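Local coordinates for protein sulfatase (Bacteroides fragilis CAG:558, PDB 6USS) that probably hydrolyses sulfate esters as a calcium-dependent arylsulfatase of the gut microbiome, here crystallised as a catalytic-site mutant, at residues 88-93 with 165-169; 94-98 with 146-150; 108-112 with 214-218. The protein carries 1 engineered substitution. All coordinates share one frame; numbering follows the deposited sequence.

Contact 1. Residues 88-93 with 165-169. Engineered in segment 88-93: C88 (natural residue Ser). With CA (calcium ion), chain C.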
loop_
_atom_site.group_PDB
_atom_site.type_symbol
_atom_site.label_atom_id
_atom_site.label_comp_id
_atom_site.label_asym_id
_atom_site.label_seq_id
_atom_site.Cartn_x
_atom_site.Cartn_y
_atom_site.Cartn_z
ATOM N N CYS A 88 7.683 -7.695 -22.249
ATOM C CA CYS A 88 6.839 -7.350 -21.096
ATOM C C CYS A 88 7.252 -6.036 -20.431
ATOM O O CYS A 88 6.405 -5.195 -20.112
ATOM C CB CYS A 88 6.879 -8.459 -20.045
ATOM S SG CYS A 88 6.621 -10.145 -20.650
ATOM N N SER A 89 8.548 -5.846 -20.188
ATOM C CA SER A 89 8.957 -4.751 -19.311
ATOM C C SER A 89 8.721 -3.380 -19.941
ATOM O O SER A 89 8.122 -2.521 -19.270
ATOM C CB SER A 89 10.411 -4.952 -18.873
ATOM O OG SER A 89 10.500 -5.935 -17.860
ATOM N N PRO A 90 9.153 -3.090 -21.181
ATOM C CA PRO A 90 8.835 -1.763 -21.735
ATOM C C PRO A 90 7.350 -1.496 -21.829
ATOM O O PRO A 90 6.923 -0.358 -21.596
ATOM C CB PRO A 90 9.504 -1.779 -23.117
ATOM C CG PRO A 90 9.693 -3.209 -23.436
ATOM C CD PRO A 90 10.011 -3.853 -22.105
ATOM N N THR A 91 6.545 -2.511 -22.147
ATOM C CA THR A 91 5.107 -2.289 -22.261
ATOM C C THR A 91 4.492 -1.944 -20.910
ATOM O O THR A 91 3.760 -0.953 -20.782
ATOM C CB THR A 91 4.430 -3.515 -22.862
ATOM O OG1 THR A 91 4.863 -3.665 -24.220
ATOM C CG2 THR A 91 2.914 -3.364 -22.827
ATOM N N ARG A 92 4.803 -2.733 -19.879
ATOM C CA ARG A 92 4.144 -2.529 -18.595
ATOM C C ARG A 92 4.579 -1.216 -17.947
ATOM O O ARG A 92 3.744 -0.498 -17.381
ATOM C CB ARG A 92 4.391 -3.738 -17.687
ATOM C CG ARG A 92 3.436 -4.916 -17.996
ATOM C CD ARG A 92 4.026 -6.283 -17.687
ATOM N NE ARG A 92 3.398 -7.344 -18.471
ATOM C CZ ARG A 92 2.220 -7.896 -18.190
ATOM N NH1 ARG A 92 1.529 -7.483 -17.130
ATOM N NH2 ARG A 92 1.732 -8.866 -18.968
ATOM N N CYS A 93 5.873 -0.867 -18.053
ATOM C CA CYS A 93 6.358 0.403 -17.512
ATOM C C CYS A 93 5.780 1.608 -18.259
ATOM O O CYS A 93 5.524 2.652 -17.650
ATOM C CB CYS A 93 7.880 0.432 -17.561
ATOM S SG CYS A 93 8.646 -0.692 -16.402
ATOM N N LYS A 165 0.548 -10.450 -12.433
ATOM C CA LYS A 165 1.900 -10.064 -12.822
ATOM C C LYS A 165 2.081 -8.554 -12.725
ATOM O O LYS A 165 1.391 -7.793 -13.409
ATOM C CB LYS A 165 2.190 -10.538 -14.243
ATOM C CG LYS A 165 3.319 -9.804 -14.932
ATOM C CD LYS A 165 3.926 -10.682 -16.010
ATOM C CE LYS A 165 4.840 -9.878 -16.920
ATOM N NZ LYS A 165 5.240 -10.685 -18.097
ATOM N N ALA A 166 3.013 -8.115 -11.878
ATOM C CA ALA A 166 3.323 -6.686 -11.766
ATOM C C ALA A 166 4.516 -6.366 -12.661
ATOM O O ALA A 166 4.370 -5.698 -13.689
ATOM C CB ALA A 166 3.568 -6.305 -10.306
ATOM N N HIS A 167 5.702 -6.840 -12.281
ATOM C CA HIS A 167 6.875 -6.760 -13.147
ATOM C C HIS A 167 7.211 -5.301 -13.491
ATOM O O HIS A 167 7.467 -4.954 -14.640
ATOM C CB HIS A 167 6.632 -7.610 -14.398
ATOM C CG HIS A 167 7.868 -7.937 -15.180
ATOM N ND1 HIS A 167 7.837 -8.269 -16.523
ATOM C CD2 HIS A 167 9.167 -7.990 -14.810
ATOM C CE1 HIS A 167 9.067 -8.511 -16.945
ATOM N NE2 HIS A 167 9.891 -8.354 -15.924
ATOM N N PHE A 168 7.184 -4.431 -12.476
ATOM C CA PHE A 168 7.443 -3.000 -12.644
ATOM C C PHE A 168 8.845 -2.588 -12.222
ATOM O O PHE A 168 9.357 -1.579 -12.720
ATOM C CB PHE A 168 6.467 -2.152 -11.817
ATOM C CG PHE A 168 5.028 -2.246 -12.253
ATOM C CD1 PHE A 168 4.657 -2.009 -13.575
ATOM C CD2 PHE A 168 4.033 -2.560 -11.322
ATOM C CE1 PHE A 168 3.317 -2.095 -13.968
ATOM C CE2 PHE A 168 2.686 -2.642 -11.708
ATOM C CZ PHE A 168 2.328 -2.416 -13.028
ATOM N N GLY A 169 9.449 -3.311 -11.277
ATOM C CA GLY A 169 10.770 -2.974 -10.787
ATOM C C GLY A 169 11.558 -4.235 -10.500
ATOM O O GLY A 169 10.994 -5.306 -10.254
HETATM CA CA CA C . 4.833 -10.284 -21.802
HETATM O O HOH W 1 9.832 -4.178 -15.866
HETATM O O HOH W 2 1.913 -5.819 -15.064
#
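The start of helix 88-97 carries the C/S-X-P-X-R signature of the sulfatase family, and here its C88, S89 and R92 meet K165 and H167 beside the calcium ion. C88 is engineered; the natural serine is predicted to be converted to 3-oxoalanine, which is absent from this structure. C88 SG is modelled 2.1 Å from the calcium ion, short for a calcium–sulfur bond and therefore doubtful in detail; D42, D43, D322 and N323 complete the metal site. K165 points CG anti to its backbone N (chi1 159°) and stays extended beyond it, which carries its amine to the metal site. There NZ forms a salt bridge with D42 and a hydrogen bond with G193 O. On the way the lysine crosses R92 at about a right angle, its CE lying over one guanidinium face and 3.3 Å from R92 NE. As in other sulfatases, the two cationic groups probably help to line the pocket for the substrate's sulfate group, and D322 is the main polar partner of R92. H167 offers its ring edge to the methylene of C88, with ND1 3.7 Å from CB, while S89 OG lies over a ring face, 3.1 Å from CE1. T110 probably hydrogen-bonds to both, its N with S89 OG and its O with H167 NE2. Two waters fill in the polar links: one joins S89 OG (2.7 Å) to H167 O, and the other, in the guanidinium plane, accepts from R92 NH1 (2.7 Å) and donates to K165 O and A166 O. F168 turns its ring edge to R92 O, CE1 being 3.8 Å away. The contact thus sets the helix against the loop after strand 159-164, with Y256 and A258 of strand 253-258 packed on R92, and helix 101-104 beside C93.

Contact 2. Residues 94-98 with 146-150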
loop_
_atom_site.group_PDB
_atom_site.type_symbol
_atom_site.label_atom_id
_atom_site.label_comp_id
_atom_site.label_asym_id
_atom_site.label_seq_id
_atom_site.Cartn_x
_atom_site.Cartn_y
_atom_site.Cartn_z
ATOM N N SER A 94 5.565 1.482 -19.568
ATOM C CA SER A 94 4.903 2.544 -20.307
ATOM C C SER A 94 3.460 2.725 -19.847
ATOM O O SER A 94 2.974 3.860 -19.741
ATOM C CB SER A 94 4.963 2.246 -21.805
ATOM O OG SER A 94 6.291 2.409 -22.302
ATOM N N LEU A 95 2.754 1.615 -19.592
ATOM C CA LEU A 95 1.388 1.679 -19.091
ATOM C C LEU A 95 1.323 2.436 -17.774
ATOM O O LEU A 95 0.504 3.349 -17.599
ATOM C CB LEU A 95 0.838 0.269 -18.894
ATOM C CG LEU A 95 -0.381 0.202 -17.967
ATOM C CD1 LEU A 95 -1.632 0.674 -18.687
ATOM C CD2 LEU A 95 -0.560 -1.193 -17.414
ATOM N N ILE A 96 2.198 2.062 -16.835
ATOM C CA ILE A 96 2.150 2.590 -15.478
ATOM C C ILE A 96 2.717 4.011 -15.380
ATOM O O ILE A 96 2.388 4.739 -14.429
ATOM C CB ILE A 96 2.878 1.595 -14.552
ATOM C CG1 ILE A 96 2.209 1.566 -13.175
ATOM C CG2 ILE A 96 4.356 1.925 -14.449
ATOM C CD1 ILE A 96 0.818 0.944 -13.177
ATOM N N THR A 97 3.527 4.441 -16.352
ATOM C CA THR A 97 4.143 5.754 -16.312
ATOM C C THR A 97 3.683 6.685 -17.421
ATOM O O THR A 97 4.069 7.855 -17.410
ATOM C CB THR A 97 5.680 5.651 -16.402
ATOM O OG1 THR A 97 6.058 5.185 -17.709
ATOM C CG2 THR A 97 6.266 4.726 -15.323
ATOM N N GLY A 98 2.917 6.202 -18.400
ATOM C CA GLY A 98 2.487 7.072 -19.485
ATOM C C GLY A 98 3.599 7.562 -20.379
ATOM O O GLY A 98 3.413 8.531 -21.118
ATOM N N ALA A 146 8.966 8.055 -11.864
ATOM C CA ALA A 146 7.736 8.489 -12.511
ATOM C C ALA A 146 6.586 8.452 -11.521
ATOM O O ALA A 146 6.585 7.670 -10.566
ATOM C CB ALA A 146 7.398 7.635 -13.741
ATOM N N THR A 147 5.614 9.327 -11.765
ATOM C CA THR A 147 4.375 9.361 -11.006
ATOM C C THR A 147 3.445 8.269 -11.532
ATOM O O THR A 147 3.059 8.288 -12.709
ATOM C CB THR A 147 3.739 10.741 -11.129
ATOM O OG1 THR A 147 4.632 11.710 -10.564
ATOM C CG2 THR A 147 2.418 10.785 -10.394
ATOM N N SER A 148 3.103 7.318 -10.663
ATOM C CA SER A 148 2.396 6.110 -11.063
ATOM C C SER A 148 0.934 6.376 -11.380
ATOM O O SER A 148 0.272 7.181 -10.718
ATOM C CB SER A 148 2.477 5.045 -9.974
ATOM O OG SER A 148 1.816 3.859 -10.412
ATOM N N LEU A 149 0.431 5.665 -12.392
ATOM C CA LEU A 149 -0.979 5.757 -12.742
ATOM C C LEU A 149 -1.881 5.386 -11.563
ATOM O O LEU A 149 -2.927 6.013 -11.355
ATOM C CB LEU A 149 -1.256 4.868 -13.949
ATOM C CG LEU A 149 -2.701 4.566 -14.359
ATOM C CD1 LEU A 149 -3.480 5.800 -14.786
ATOM C CD2 LEU A 149 -2.694 3.556 -15.474
ATOM N N ALA A 150 -1.495 4.365 -10.782
ATOM C CA ALA A 150 -2.321 3.936 -9.654
ATOM C C ALA A 150 -2.284 4.934 -8.507
ATOM O O ALA A 150 -3.263 5.044 -7.755
ATOM C CB ALA A 150 -1.873 2.561 -9.152
#
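I96 and T97, at the end of helix 88-97, face S148 and A146 with their side chains, while L149 reaches back toward the helix backbone. The aliphatic branch of I96 runs past the serine: CG1 comes 3.6 Å from S148 OG, a van der Waals approach to an oxygen that is already engaged. With OG anti to the backbone N (chi1 -178°), S148 stands at the N-cap of helix 149-155, where it accepts a weak, long bond from A150 N (3.4 Å), and the same oxygen is also hydrogen-bonded with M181 O. T97 turns its methyl, not its hydroxyl, to the partner segment, and CG2 meets A146 CB at 3.5 Å; OG1 looks back into its own helix and bonds to C93 O. L149 lays CD2 against L95 O at 3.8 Å, with the leucine methyls L95 CD1 and L149 CD2 in looser apolar contact at 4.4 Å. The polar link across the contact is between backbones: L149 N donates to I96 O (3.0 Å, N-H...O 151°), in the carbonyl plane. A carbonyl of the last turn of helix 88-97 is therefore satisfied by the N-H of L149, in the first turn of helix 149-155, and the chain then leaves the earlier helix at G98, which has positive phi. Y384, I387 and L388 of helix 383-390 pack on L149, and V134 of strand 133-135 lies against I96 and T97, so helix 383-390 covers L149 and strand 133-135 covers I96 and T97.

Contact 3. Residues 108-112 with 214-218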
loop_
_atom_site.group_PDB
_atom_site.type_symbol
_atom_site.label_atom_id
_atom_site.label_comp_id
_atom_site.label_asym_id
_atom_site.label_seq_id
_atom_site.Cartn_x
_atom_site.Cartn_y
_atom_site.Cartn_z
ATOM N N ASN A 108 14.260 -3.764 -22.096
ATOM C CA ASN A 108 14.242 -5.217 -22.127
ATOM C C ASN A 108 13.705 -5.703 -20.786
ATOM O O ASN A 108 13.429 -4.900 -19.889
ATOM C CB ASN A 108 15.635 -5.764 -22.436
ATOM C CG ASN A 108 15.600 -7.174 -22.930
ATOM O OD1 ASN A 108 14.554 -7.830 -22.911
ATOM N ND2 ASN A 108 16.760 -7.674 -23.356
ATOM N N TRP A 109 13.552 -7.017 -20.623
ATOM C CA TRP A 109 12.848 -7.503 -19.438
ATOM C C TRP A 109 13.728 -7.474 -18.180
ATOM O O TRP A 109 14.927 -7.752 -18.221
ATOM C CB TRP A 109 12.281 -8.907 -19.677
ATOM C CG TRP A 109 13.279 -10.011 -19.792
ATOM C CD1 TRP A 109 13.868 -10.465 -20.938
ATOM C CD2 TRP A 109 13.781 -10.827 -18.722
ATOM N NE1 TRP A 109 14.719 -11.513 -20.647
ATOM C CE2 TRP A 109 14.685 -11.753 -19.294
ATOM C CE3 TRP A 109 13.554 -10.868 -17.341
ATOM C CZ2 TRP A 109 15.372 -12.703 -18.526
ATOM C CZ3 TRP A 109 14.224 -11.816 -16.583
ATOM C CH2 TRP A 109 15.127 -12.719 -17.178
ATOM N N THR A 110 13.117 -7.126 -17.053
ATOM C CA THR A 110 13.836 -6.918 -15.804
ATOM C C THR A 110 13.537 -8.019 -14.794
ATOM O O THR A 110 12.447 -8.607 -14.793
ATOM C CB THR A 110 13.475 -5.569 -15.179
ATOM O OG1 THR A 110 12.130 -5.619 -14.696
ATOM C CG2 THR A 110 13.588 -4.463 -16.196
ATOM N N TYR A 111 14.551 -8.301 -13.938
ATOM C CA TYR A 111 14.385 -8.932 -12.631
ATOM C C TYR A 111 15.625 -8.727 -11.748
ATOM O O TYR A 111 15.511 -8.108 -10.682
ATOM C CB TYR A 111 14.037 -10.424 -12.746
ATOM C CG TYR A 111 13.703 -11.028 -11.393
ATOM C CD1 TYR A 111 12.379 -11.111 -10.945
ATOM C CD2 TYR A 111 14.712 -11.490 -10.549
ATOM C CE1 TYR A 111 12.080 -11.655 -9.705
ATOM C CE2 TYR A 111 14.419 -12.028 -9.304
ATOM C CZ TYR A 111 13.111 -12.100 -8.887
ATOM O OH TYR A 111 12.836 -12.623 -7.656
ATOM N N PRO A 112 16.812 -9.212 -12.123
ATOM C CA PRO A 112 17.957 -9.128 -11.197
ATOM C C PRO A 112 18.384 -7.688 -10.946
ATOM O O PRO A 112 18.579 -6.916 -11.885
ATOM C CB PRO A 112 19.057 -9.913 -11.922
ATOM C CG PRO A 112 18.716 -9.766 -13.365
ATOM C CD PRO A 112 17.203 -9.855 -13.391
ATOM N N PRO A 214 12.849 -20.129 -6.344
ATOM C CA PRO A 214 13.115 -19.598 -7.687
ATOM C C PRO A 214 12.498 -18.218 -7.886
ATOM O O PRO A 214 11.480 -17.877 -7.281
ATOM C CB PRO A 214 12.471 -20.637 -8.620
ATOM C CG PRO A 214 11.483 -21.380 -7.772
ATOM C CD PRO A 214 12.066 -21.380 -6.382
ATOM N N TRP A 215 13.140 -17.426 -8.754
ATOM C CA TRP A 215 12.697 -16.068 -9.074
ATOM C C TRP A 215 11.188 -15.941 -9.277
ATOM O O TRP A 215 10.554 -15.020 -8.746
ATOM C CB TRP A 215 13.399 -15.579 -10.346
ATOM C CG TRP A 215 14.861 -15.297 -10.209
ATOM C CD1 TRP A 215 15.655 -15.529 -9.120
ATOM C CD2 TRP A 215 15.714 -14.732 -11.216
ATOM N NE1 TRP A 215 16.948 -15.136 -9.384
ATOM C CE2 TRP A 215 17.011 -14.643 -10.664
ATOM C CE3 TRP A 215 15.504 -14.291 -12.532
ATOM C CZ2 TRP A 215 18.092 -14.128 -11.379
ATOM C CZ3 TRP A 215 16.581 -13.783 -13.244
ATOM C CH2 TRP A 215 17.862 -13.711 -12.666
ATOM N N PHE A 216 10.601 -16.843 -10.068
ATOM C CA PHE A 216 9.237 -16.682 -10.557
ATOM C C PHE A 216 8.222 -17.499 -9.762
ATOM O O PHE A 216 7.106 -17.715 -10.242
ATOM C CB PHE A 216 9.159 -17.035 -12.049
ATOM C CG PHE A 216 10.029 -16.166 -12.933
ATOM C CD1 PHE A 216 10.545 -14.953 -12.468
ATOM C CD2 PHE A 216 10.324 -16.551 -14.231
ATOM C CE1 PHE A 216 11.350 -14.153 -13.273
ATOM C CE2 PHE A 216 11.130 -15.752 -15.041
ATOM C CZ PHE A 216 11.644 -14.552 -14.556
ATOM N N ALA A 217 8.578 -17.963 -8.564
ATOM C CA ALA A 217 7.561 -18.536 -7.695
ATOM C C ALA A 217 6.497 -17.483 -7.401
ATOM O O ALA A 217 6.814 -16.309 -7.161
ATOM C CB ALA A 217 8.187 -19.047 -6.397
ATOM N N VAL A 218 5.232 -17.897 -7.434
ATOM C CA VAL A 218 4.099 -16.986 -7.325
ATOM C C VAL A 218 3.767 -16.786 -5.840
ATOM O O VAL A 218 3.437 -17.770 -5.163
ATOM C CB VAL A 218 2.876 -17.492 -8.096
ATOM C CG1 VAL A 218 1.795 -16.406 -8.126
ATOM C CG2 VAL A 218 3.268 -17.892 -9.506
#
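Y111 holds CG anti to its backbone N (chi1 -173°), whereas W215 and F216 both place CG beside the backbone N and anti to the carbonyl carbon; together these torsions bring three aromatic rings into one cluster. The phenol of Y111 and the five-membered ring of W215 form an offset stack, with centroids 4.4 Å apart and planes inclined by only 17°. Its nearest atoms are Y111 CE2 and W215 CG, at 3.4 Å. The W215 methylene lies over the same phenol: CB is 4.0 Å from the Y111 ring centroid, a CH-pi contact. F216 meets the same tyrosine in a different way, as an offset edge-to-face pair in which the phenylalanine edge is turned to the Y111 face; the planes stand at 76° and the centroids lie 5.8 Å apart. The six-membered end of the indole continues the apolar contact along the 108-112 segment, where P112 CD packs 4.0 Å from W215 CH2 at about a right angle. W109 adds two looser contacts, with its CH2 4.3 Å from W215 CZ3, edge facing edge, and its CZ3 at the same 4.3 Å from F216 CZ, near the plane of the phenylalanine ring. W215 and F216 are presented by a type I beta turn, P214 to A217, closed by the bond from A217 N to P214 O (3.2 Å). W215 is solvent-exposed, while Y111 is buried under it. In the fold, the contact joins two irregular segments: the loop between helix 101-104 and strand 124-125, and the long connection between strand 185-187 and helix 231-247, with a backbone hydrogen bond between Y111 and V171.

How the contacts relate
Contact 1 is the middle of the three, its centre about 11 Å from the centre of each of the others, while the centres of contacts 2 and 3 are about 20 Å apart, with nearest atoms about 10 Å apart. Contacts 1 and 2 share helix 88-97, its first turns serving the calcium site and its last turns the packing behind it; F168 CZ meets I96 CD1 at 3.7 Å where they join. Contact 3 is tied to contact 1 by two probable hydrogen bonds through T110: its O to H167 NE2 (2.8 Å) and its N to S89 OG (3.0 Å). Contact 1 supplies a calcium ligand; in contact 3 the W109 side chain is about 8 Å from the ion, and in contact 2 that of L95 about 11 Å.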